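Local coordinates for protein Cg9734-pa (Drosophila melanogaster, PDB 2BK9) that holds a hexacoordinate heme with two protein side chains bound to the iron, and probably carries oxygen as other globins do, at residues T29-F32 / N33-S37; F58-H61 / A62-I66; S105-Q108 / L109-V112. The protein carries 1 engineered substitution. All blocks are in the same frame, centred on the assembly; numbering follows the deposited sequence. Where two conformers were deposited one is given.

Contact 1: T29-F32 / N33-S37; sequences TQFF and NRFPS. With HEM (protoporphyrin IX containing Fe), chain B.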
# COMPACT_ATOMS: atom_id res chain seq x y z
N THR A 29 -7.32 -1.24 -8.99
CA THR A 29 -8.09 -2.08 -9.89
C THR A 29 -7.75 -3.57 -9.70
O THR A 29 -8.65 -4.40 -9.73
CB THR A 29 -7.98 -1.72 -11.37
OG1 THR A 29 -6.63 -1.83 -11.80
CG2 THR A 29 -8.55 -0.35 -11.67
N GLN A 30 -6.47 -3.90 -9.49
CA GLN A 30 -6.11 -5.29 -9.32
C GLN A 30 -6.70 -5.84 -8.02
O GLN A 30 -7.17 -6.97 -7.97
CB GLN A 30 -4.57 -5.48 -9.37
CG GLN A 30 -4.17 -6.94 -9.15
CD GLN A 30 -2.69 -7.31 -9.12
OE1 GLN A 30 -2.36 -8.47 -8.81
NE2 GLN A 30 -1.80 -6.42 -9.49
N PHE A 31 -6.64 -5.03 -6.98
CA PHE A 31 -7.23 -5.41 -5.70
C PHE A 31 -8.71 -5.78 -5.89
O PHE A 31 -9.15 -6.82 -5.42
CB PHE A 31 -7.03 -4.24 -4.77
CG PHE A 31 -7.58 -4.39 -3.38
CD1 PHE A 31 -7.19 -5.43 -2.53
CD2 PHE A 31 -8.42 -3.43 -2.88
CE1 PHE A 31 -7.63 -5.49 -1.24
CE2 PHE A 31 -8.84 -3.48 -1.57
CZ PHE A 31 -8.44 -4.53 -0.75
N PHE A 32 -9.45 -4.91 -6.55
CA PHE A 32 -10.88 -5.15 -6.70
C PHE A 32 -11.20 -6.25 -7.72
O PHE A 32 -12.20 -6.92 -7.59
CB PHE A 32 -11.62 -3.88 -7.06
CG PHE A 32 -11.55 -2.81 -6.03
CD1 PHE A 32 -11.85 -3.07 -4.70
CD2 PHE A 32 -11.22 -1.51 -6.39
CE1 PHE A 32 -11.78 -2.06 -3.79
CE2 PHE A 32 -11.18 -0.50 -5.45
CZ PHE A 32 -11.49 -0.77 -4.17
N ASN A 33 -10.35 -6.40 -8.74
CA ASN A 33 -10.56 -7.47 -9.70
C ASN A 33 -10.39 -8.83 -9.08
O ASN A 33 -11.20 -9.74 -9.28
CB ASN A 33 -9.54 -7.26 -10.85
CG ASN A 33 -9.79 -8.13 -12.02
OD1 ASN A 33 -10.92 -8.48 -12.32
ND2 ASN A 33 -8.71 -8.48 -12.69
N ARG A 34 -9.30 -9.00 -8.31
CA ARG A 34 -9.03 -10.29 -7.64
C ARG A 34 -9.94 -10.50 -6.43
O ARG A 34 -10.32 -11.62 -6.17
CB ARG A 34 -7.57 -10.33 -7.19
CG ARG A 34 -6.56 -10.42 -8.29
CD ARG A 34 -5.18 -10.72 -7.70
NE ARG A 34 -4.12 -10.72 -8.66
CZ ARG A 34 -3.93 -11.66 -9.59
NH1 ARG A 34 -4.63 -12.77 -9.59
NH2 ARG A 34 -2.94 -11.50 -10.47
N PHE A 35 -10.24 -9.43 -5.72
CA PHE A 35 -10.89 -9.51 -4.42
C PHE A 35 -12.08 -8.54 -4.38
O PHE A 35 -12.05 -7.53 -3.67
CB PHE A 35 -9.88 -9.26 -3.32
CG PHE A 35 -8.63 -10.07 -3.45
CD1 PHE A 35 -8.64 -11.44 -3.29
CD2 PHE A 35 -7.42 -9.46 -3.77
CE1 PHE A 35 -7.48 -12.17 -3.43
CE2 PHE A 35 -6.25 -10.20 -3.90
CZ PHE A 35 -6.30 -11.54 -3.72
N PRO A 36 -13.11 -8.82 -5.17
CA PRO A 36 -14.22 -7.88 -5.32
C PRO A 36 -15.02 -7.56 -4.08
O PRO A 36 -15.67 -6.52 -4.06
CB PRO A 36 -15.11 -8.54 -6.36
CG PRO A 36 -14.75 -9.97 -6.34
CD PRO A 36 -13.25 -9.96 -6.08
N SER A 37 -14.97 -8.39 -3.07
CA SER A 37 -15.72 -8.08 -1.87
C SER A 37 -15.31 -6.73 -1.30
O SER A 37 -16.14 -6.04 -0.73
CB SER A 37 -15.50 -9.17 -0.84
OG SER A 37 -14.20 -9.14 -0.32
CHA HEM B . -9.80 5.44 3.48
CHB HEM B . -5.05 4.81 3.06
CHC HEM B . -5.82 0.15 2.45
CHD HEM B . -10.54 0.83 2.42
C1A HEM B . -8.44 5.64 3.49
C2A HEM B . -7.78 6.89 3.88
C3A HEM B . -6.44 6.73 3.78
C4A HEM B . -6.26 5.39 3.29
CMA HEM B . -5.28 7.69 4.07
CAA HEM B . -8.54 8.14 4.33
CBA HEM B . -9.03 7.99 5.77
CGA HEM B . -9.87 9.20 6.07
O1A HEM B . -11.06 9.25 5.66
O2A HEM B . -9.35 10.12 6.74
C1B HEM B . -4.83 3.48 2.80
C2B HEM B . -3.53 2.87 2.73
C3B HEM B . -3.75 1.55 2.56
C4B HEM B . -5.17 1.33 2.58
CMB HEM B . -2.23 3.62 2.82
CAB HEM B . -2.77 0.45 2.51
CBB HEM B . -1.55 0.54 2.01
C1C HEM B . -7.16 -0.10 2.40
C2C HEM B . -7.81 -1.40 2.25
C3C HEM B . -9.12 -1.21 2.17
C4C HEM B . -9.34 0.21 2.32
CMC HEM B . -7.05 -2.72 2.21
CAC HEM B . -10.14 -2.30 1.99
CBC HEM B . -11.32 -2.21 1.42
C1D HEM B . -10.78 2.14 2.68
C2D HEM B . -12.04 2.71 2.88
C3D HEM B . -11.83 4.08 3.18
C4D HEM B . -10.41 4.25 3.17
CMD HEM B . -13.38 2.00 2.73
CAD HEM B . -12.91 5.09 3.47
CBD HEM B . -13.49 5.66 2.22
CGD HEM B . -14.59 6.65 2.46
O1D HEM B . -15.25 7.07 1.48
O2D HEM B . -14.81 7.04 3.64
NA HEM B . -7.49 4.74 3.17
NB HEM B . -5.84 2.51 2.70
NC HEM B . -8.13 0.87 2.44
ND HEM B . -9.79 3.08 2.88
FE HEM B . -7.82 2.83 2.77
O HOH W 1 -1.21 -9.36 -11.61
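Q30 and R34, one helical turn apart, run side by side and point the same way, while F31 and F35 meet on another side of the same turn, at the C-terminal end of helix 20-34 (helix B of the globin fold). CG of Q30 is anti to its own nitrogen (chi1 178°) and the chain beyond it is stretched out, which carries the amide level with the R34 guanidinium. There R34 NE reaches Q30 OE1 at 2.9 Å in a nearly straight bond (172°), in the carbonyl plane and on a lone pair, while the oxygen also lies in the guanidinium plane. The amide and guanidinium are still turned 60° apart. R34 is on the exposed side, where a water bridges the pair, taking a bond from R34 NH2 at 3.0 Å and giving a weak one to Q30 OE1. Q30 NE2 holds D115 of helix 103-120. With Q30 cut back to an alanine, R34 NE is likely to lose its acceptor and the guanidinium to turn more freely, and D115 to lose its amide donor.

The packed side rests on the buried rings of F31 and F32. F31 extends to the heme, its CZ 3.7 Å from HEM CMC, with HEM CAC in the plane of the ring at its edge; F32 packs on F58. A looser touch joins F31 CD1 to F35 CD2 at 4.2 Å. The backbone turns out of the helix at F35, whose N still bonds F31 O at 2.8 Å. P36 N comes 3.2 Å from F32 O but has no hydrogen to give, so the helical bonding pattern breaks here.

The chemistry is thus divided: the F31 ring sets the helix end against the heme, whereas an amide and a water hold the exposed R34 side chain beside Q30.

Contact 2: F58-H61 / A62-I66; sequences FRAH and AGRII. With HEM (protoporphyrin IX containing Fe), chain B.
H61 and I65 cross one turn apart on the heme-facing side of helix 56-75, with I65 CD1 3.7 Å from H61 ND1. The imidazole leaves the helix with CG anti to the backbone N (chi1 -166°), a torsion that directs NE2 to the iron, 2.0 Å from HEM FE. The plane of the ring points at the meso carbon HEM CHA, which lies in plane at its edge, and CD2 and CE1 straddle the metal, H61 CD2 being 3.1 Å from HEM NA. F42 meets the imidazole edge-to-face, and with I65 it probably limits the ring's rotation.

R64 starts differently: CG is anti to the carbonyl carbon (chi1 -80°) and the chain is extended as far as NE, running alongside the porphyrin rim. Its CD rests 3.5 Å from HEM C3A, HEM CAA lies over one face of the guanidinium toward its rim, and NH1 passes 3.8 Å from A60 CB.

This is helix E of the globin fold, and H61 is its distal histidine; as H96 binds the same iron from the other side, the heme is hexacoordinate through two histidines, with no exogenous ligand on the metal.

On the side turned from the heme, the small side chain of A62 meets the F58 ring, its CB 4.3 Å from F58 CE2, and that ring packs on L28 of helix 20-34 as well. G63 N bonds R59 O at 2.9 Å. A beta carbon on G63 would come tight against that same oxygen.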
# COMPACT_ATOMS: atom_id res chain seq x y z
N PHE A 58 -12.38 6.77 -6.07
CA PHE A 58 -11.39 5.78 -6.36
C PHE A 58 -10.03 6.41 -6.52
O PHE A 58 -9.04 5.96 -5.95
CB PHE A 58 -11.80 5.02 -7.62
CG PHE A 58 -10.76 4.05 -8.12
CD1 PHE A 58 -10.84 2.70 -7.86
CD2 PHE A 58 -9.72 4.50 -8.90
CE1 PHE A 58 -9.88 1.84 -8.33
CE2 PHE A 58 -8.75 3.63 -9.35
CZ PHE A 58 -8.86 2.28 -9.10
N ARG A 59 -9.97 7.48 -7.30
CA ARG A 59 -8.70 8.16 -7.56
C ARG A 59 -8.08 8.70 -6.28
O ARG A 59 -6.87 8.62 -6.11
CB ARG A 59 -8.90 9.28 -8.57
CG ARG A 59 -8.91 8.77 -9.97
CD ARG A 59 -8.49 9.82 -10.98
NE ARG A 59 -9.41 10.94 -10.89
CZ ARG A 59 -10.60 10.97 -11.46
NH1 ARG A 59 -11.03 9.98 -12.22
NH2 ARG A 59 -11.40 12.00 -11.29
N ALA A 60 -8.91 9.19 -5.37
CA ALA A 60 -8.41 9.69 -4.13
C ALA A 60 -7.77 8.57 -3.31
O ALA A 60 -6.71 8.76 -2.74
CB ALA A 60 -9.56 10.35 -3.36
N HIS A 61 -8.41 7.41 -3.23
CA HIS A 61 -7.83 6.33 -2.44
C HIS A 61 -6.57 5.77 -3.10
O HIS A 61 -5.59 5.46 -2.43
CB HIS A 61 -8.85 5.20 -2.17
CG HIS A 61 -8.40 4.26 -1.10
ND1 HIS A 61 -7.69 3.11 -1.34
CD2 HIS A 61 -8.53 4.33 0.24
CE1 HIS A 61 -7.41 2.53 -0.19
NE2 HIS A 61 -7.91 3.24 0.79
N ALA A 62 -6.61 5.65 -4.43
CA ALA A 62 -5.46 5.18 -5.16
C ALA A 62 -4.25 6.08 -4.88
O ALA A 62 -3.12 5.63 -4.68
CB ALA A 62 -5.81 5.11 -6.63
N GLY A 63 -4.49 7.37 -4.94
CA GLY A 63 -3.45 8.37 -4.70
C GLY A 63 -2.96 8.35 -3.27
O GLY A 63 -1.75 8.53 -3.04
N ARG A 64 -3.84 8.08 -2.31
CA ARG A 64 -3.43 7.94 -0.92
C ARG A 64 -2.47 6.81 -0.75
O ARG A 64 -1.52 6.93 0.01
CB ARG A 64 -4.65 7.72 -0.02
CG ARG A 64 -5.41 9.04 0.31
CD ARG A 64 -6.78 8.86 0.97
NE ARG A 64 -7.25 10.15 1.48
CZ ARG A 64 -8.38 10.76 1.17
NH1 ARG A 64 -9.29 10.20 0.41
NH2 ARG A 64 -8.61 11.94 1.71
N ILE A 65 -2.72 5.67 -1.36
CA ILE A 65 -1.79 4.55 -1.19
C ILE A 65 -0.40 4.99 -1.68
O ILE A 65 0.60 4.74 -1.03
CB ILE A 65 -2.32 3.33 -1.97
CG1 ILE A 65 -3.58 2.78 -1.31
CG2 ILE A 65 -1.24 2.28 -2.05
CD1 ILE A 65 -4.29 1.74 -2.12
N ILE A 66 -0.34 5.58 -2.87
CA ILE A 66 0.96 6.03 -3.39
C ILE A 66 1.63 7.06 -2.47
O ILE A 66 2.82 6.97 -2.18
CB ILE A 66 0.83 6.56 -4.84
CG1 ILE A 66 0.31 5.46 -5.78
CG2 ILE A 66 2.17 7.11 -5.30
CD1 ILE A 66 1.19 4.25 -5.93
CHA HEM B . -9.80 5.44 3.48
CHB HEM B . -5.05 4.81 3.06
CHC HEM B . -5.82 0.15 2.45
CHD HEM B . -10.54 0.83 2.42
C1A HEM B . -8.44 5.64 3.49
C2A HEM B . -7.78 6.89 3.88
C3A HEM B . -6.44 6.73 3.78
C4A HEM B . -6.26 5.39 3.29
CMA HEM B . -5.28 7.69 4.07
CAA HEM B . -8.54 8.14 4.33
CBA HEM B . -9.03 7.99 5.77
CGA HEM B . -9.87 9.20 6.07
O1A HEM B . -11.06 9.25 5.66
O2A HEM B . -9.35 10.12 6.74
C1B HEM B . -4.83 3.48 2.80
C2B HEM B . -3.53 2.87 2.73
C3B HEM B . -3.75 1.55 2.56
C4B HEM B . -5.17 1.33 2.58
CMB HEM B . -2.23 3.62 2.82
CAB HEM B . -2.77 0.45 2.51
CBB HEM B . -1.55 0.54 2.01
C1C HEM B . -7.16 -0.10 2.40
C2C HEM B . -7.81 -1.40 2.25
C3C HEM B . -9.12 -1.21 2.17
C4C HEM B . -9.34 0.21 2.32
CMC HEM B . -7.05 -2.72 2.21
CAC HEM B . -10.14 -2.30 1.99
CBC HEM B . -11.32 -2.21 1.42
C1D HEM B . -10.78 2.14 2.68
C2D HEM B . -12.04 2.71 2.88
C3D HEM B . -11.83 4.08 3.18
C4D HEM B . -10.41 4.25 3.17
CMD HEM B . -13.38 2.00 2.73
CAD HEM B . -12.91 5.09 3.47
CBD HEM B . -13.49 5.66 2.22
CGD HEM B . -14.59 6.65 2.46
O1D HEM B . -15.25 7.07 1.48
O2D HEM B . -14.81 7.04 3.64
NA HEM B . -7.49 4.74 3.17
NB HEM B . -5.84 2.51 2.70
NC HEM B . -8.13 0.87 2.44
ND HEM B . -9.79 3.08 2.88
FE HEM B . -7.82 2.83 2.77

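Contact 3: S105-Q108 / L109-V112; sequences SYNQ and LKGV. With HEM (protoporphyrin IX containing Fe), chain B.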
# COMPACT_ATOMS: atom_id res chain seq x y z
N SER A 105 -8.03 -8.69 4.16
CA SER A 105 -8.12 -7.63 3.17
C SER A 105 -6.79 -6.91 2.99
O SER A 105 -6.34 -6.68 1.87
CB SER A 105 -9.20 -6.65 3.61
OG SER A 105 -9.35 -5.59 2.73
N TYR A 106 -6.12 -6.53 4.08
CA TYR A 106 -4.80 -5.97 3.98
C TYR A 106 -3.84 -6.91 3.24
O TYR A 106 -3.05 -6.47 2.40
CB TYR A 106 -4.21 -5.61 5.32
CG TYR A 106 -4.70 -4.30 5.89
CD1 TYR A 106 -4.32 -3.08 5.35
CD2 TYR A 106 -5.51 -4.29 7.02
CE1 TYR A 106 -4.70 -1.89 5.88
CE2 TYR A 106 -5.90 -3.08 7.58
CZ TYR A 106 -5.47 -1.89 7.03
OH TYR A 106 -5.81 -0.69 7.59
N ASN A 107 -3.86 -8.20 3.57
CA ASN A 107 -2.96 -9.16 2.93
C ASN A 107 -3.28 -9.32 1.45
O ASN A 107 -2.37 -9.49 0.63
CB ASN A 107 -2.96 -10.47 3.68
CG ASN A 107 -2.17 -10.40 4.95
OD1 ASN A 107 -1.18 -9.67 5.05
ND2 ASN A 107 -2.61 -11.15 5.97
N GLN A 108 -4.55 -9.22 1.07
CA GLN A 108 -4.95 -9.17 -0.32
C GLN A 108 -4.28 -7.99 -1.03
O GLN A 108 -3.69 -8.13 -2.11
CB GLN A 108 -6.49 -9.08 -0.42
CG GLN A 108 -7.19 -10.37 -0.10
CD GLN A 108 -8.69 -10.20 0.06
OE1 GLN A 108 -9.19 -9.09 0.21
NE2 GLN A 108 -9.41 -11.30 0.03
N LEU A 109 -4.33 -6.81 -0.42
CA LEU A 109 -3.72 -5.64 -1.01
C LEU A 109 -2.21 -5.77 -1.07
O LEU A 109 -1.58 -5.30 -2.02
CB LEU A 109 -4.13 -4.37 -0.23
CG LEU A 109 -3.67 -3.07 -0.87
CD1 LEU A 109 -4.31 -2.79 -2.19
CD2 LEU A 109 -3.91 -1.89 0.05
N LYS A 110 -1.64 -6.39 -0.06
CA LYS A 110 -0.18 -6.52 0.04
C LYS A 110 0.40 -7.20 -1.20
O LYS A 110 1.38 -6.73 -1.80
CB LYS A 110 0.19 -7.33 1.29
CG LYS A 110 1.64 -7.51 1.61
CD LYS A 110 1.78 -8.47 2.85
CE LYS A 110 3.08 -8.35 3.60
NZ LYS A 110 3.17 -9.54 4.50
N GLY A 111 -0.18 -8.33 -1.57
CA GLY A 111 0.34 -9.05 -2.69
C GLY A 111 0.18 -8.28 -3.97
O GLY A 111 1.03 -8.33 -4.85
N VAL A 112 -0.88 -7.51 -4.08
CA VAL A 112 -1.14 -6.69 -5.27
C VAL A 112 -0.17 -5.54 -5.35
O VAL A 112 0.35 -5.26 -6.43
CB VAL A 112 -2.56 -6.21 -5.24
CG1 VAL A 112 -2.76 -5.08 -6.18
CG2 VAL A 112 -3.56 -7.38 -5.44
CHA HEM B . -9.80 5.44 3.48
CHB HEM B . -5.05 4.81 3.06
CHC HEM B . -5.82 0.15 2.45
CHD HEM B . -10.54 0.83 2.42
C1A HEM B . -8.44 5.64 3.49
C2A HEM B . -7.78 6.89 3.88
C3A HEM B . -6.44 6.73 3.78
C4A HEM B . -6.26 5.39 3.29
CMA HEM B . -5.28 7.69 4.07
CAA HEM B . -8.54 8.14 4.33
CBA HEM B . -9.03 7.99 5.77
CGA HEM B . -9.87 9.20 6.07
O1A HEM B . -11.06 9.25 5.66
O2A HEM B . -9.35 10.12 6.74
C1B HEM B . -4.83 3.48 2.80
C2B HEM B . -3.53 2.87 2.73
C3B HEM B . -3.75 1.55 2.56
C4B HEM B . -5.17 1.33 2.58
CMB HEM B . -2.23 3.62 2.82
CAB HEM B . -2.77 0.45 2.51
CBB HEM B . -1.55 0.54 2.01
C1C HEM B . -7.16 -0.10 2.40
C2C HEM B . -7.81 -1.40 2.25
C3C HEM B . -9.12 -1.21 2.17
C4C HEM B . -9.34 0.21 2.32
CMC HEM B . -7.05 -2.72 2.21
CAC HEM B . -10.14 -2.30 1.99
CBC HEM B . -11.32 -2.21 1.42
C1D HEM B . -10.78 2.14 2.68
C2D HEM B . -12.04 2.71 2.88
C3D HEM B . -11.83 4.08 3.18
C4D HEM B . -10.41 4.25 3.17
CMD HEM B . -13.38 2.00 2.73
CAD HEM B . -12.91 5.09 3.47
CBD HEM B . -13.49 5.66 2.22
CGD HEM B . -14.59 6.65 2.46
O1D HEM B . -15.25 7.07 1.48
O2D HEM B . -14.81 7.04 3.64
NA HEM B . -7.49 4.74 3.17
NB HEM B . -5.84 2.51 2.70
NC HEM B . -8.13 0.87 2.44
ND HEM B . -9.79 3.08 2.88
FE HEM B . -7.82 2.83 2.77
O HOH W 2 1.14 -10.22 6.28
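S105 and L109 meet in a local, within-helix contact on helix 103-120, helix G of the globin fold, where one side of a single helical run borders the heme and another meets solvent. L109 N bonds S105 O at 3.0 Å. At the heme, S105 OG packs 3.5 Å from HEM CAC; its hydrogen-bond partner is N38. A chi1 of -173° turns the L109 side chain toward the heme, and CD2 ends 3.6 Å from HEM CAB on the side of the porphyrin that H61 occupies. Y106 comes from the H96 side, its CE1 4.1 Å from HEM CHC, so that L109 and Y106 straddle the heme margin. The carbonyl of Y106 takes both the K110 N-H, at 2.8 Å, and the Y139 hydroxyl of helix 125-143.

On the outer side N107 and K110 run side by side and point the same way. They are linked by a water that donates to N107 OD1 at 2.7 Å and accepts from K110 NZ at 2.8 Å, while the same ammonium forms a salt bridge with D136. Further along, the bonds from G111 N to N107 O and from V112 N to Q108 O are weak.

The chemistry therefore implies two tasks: L109, Y106 and the S105 hydroxyl pack against the heme edge, while the D136 salt bridge and the Y139 bond join this helix to helix 125-143, the water serving only N107 and K110 within it.

Contacts 2 and 3 lie within a helix; contact 1 runs off the end of one. All touch the heme, but their burial differs. Contact 2 is the buried one and alone supplies an iron ligand; contacts 1 and 3 are partly buried, each with heme packing on one side and a polar pair on the other. In contact 1 that pair is bonded directly, with a water added; in contact 3 it is linked through water alone. Contact 1 bears on both others: its T29 CG2 lies 3.7 Å from F58 CZ of contact 2, and its F35 CD1 lies 3.4 Å from Q108 NE2 of contact 3. Contacts 2 and 3 meet more sparsely, I65 CD1 standing 4.2 Å from L109 CD2.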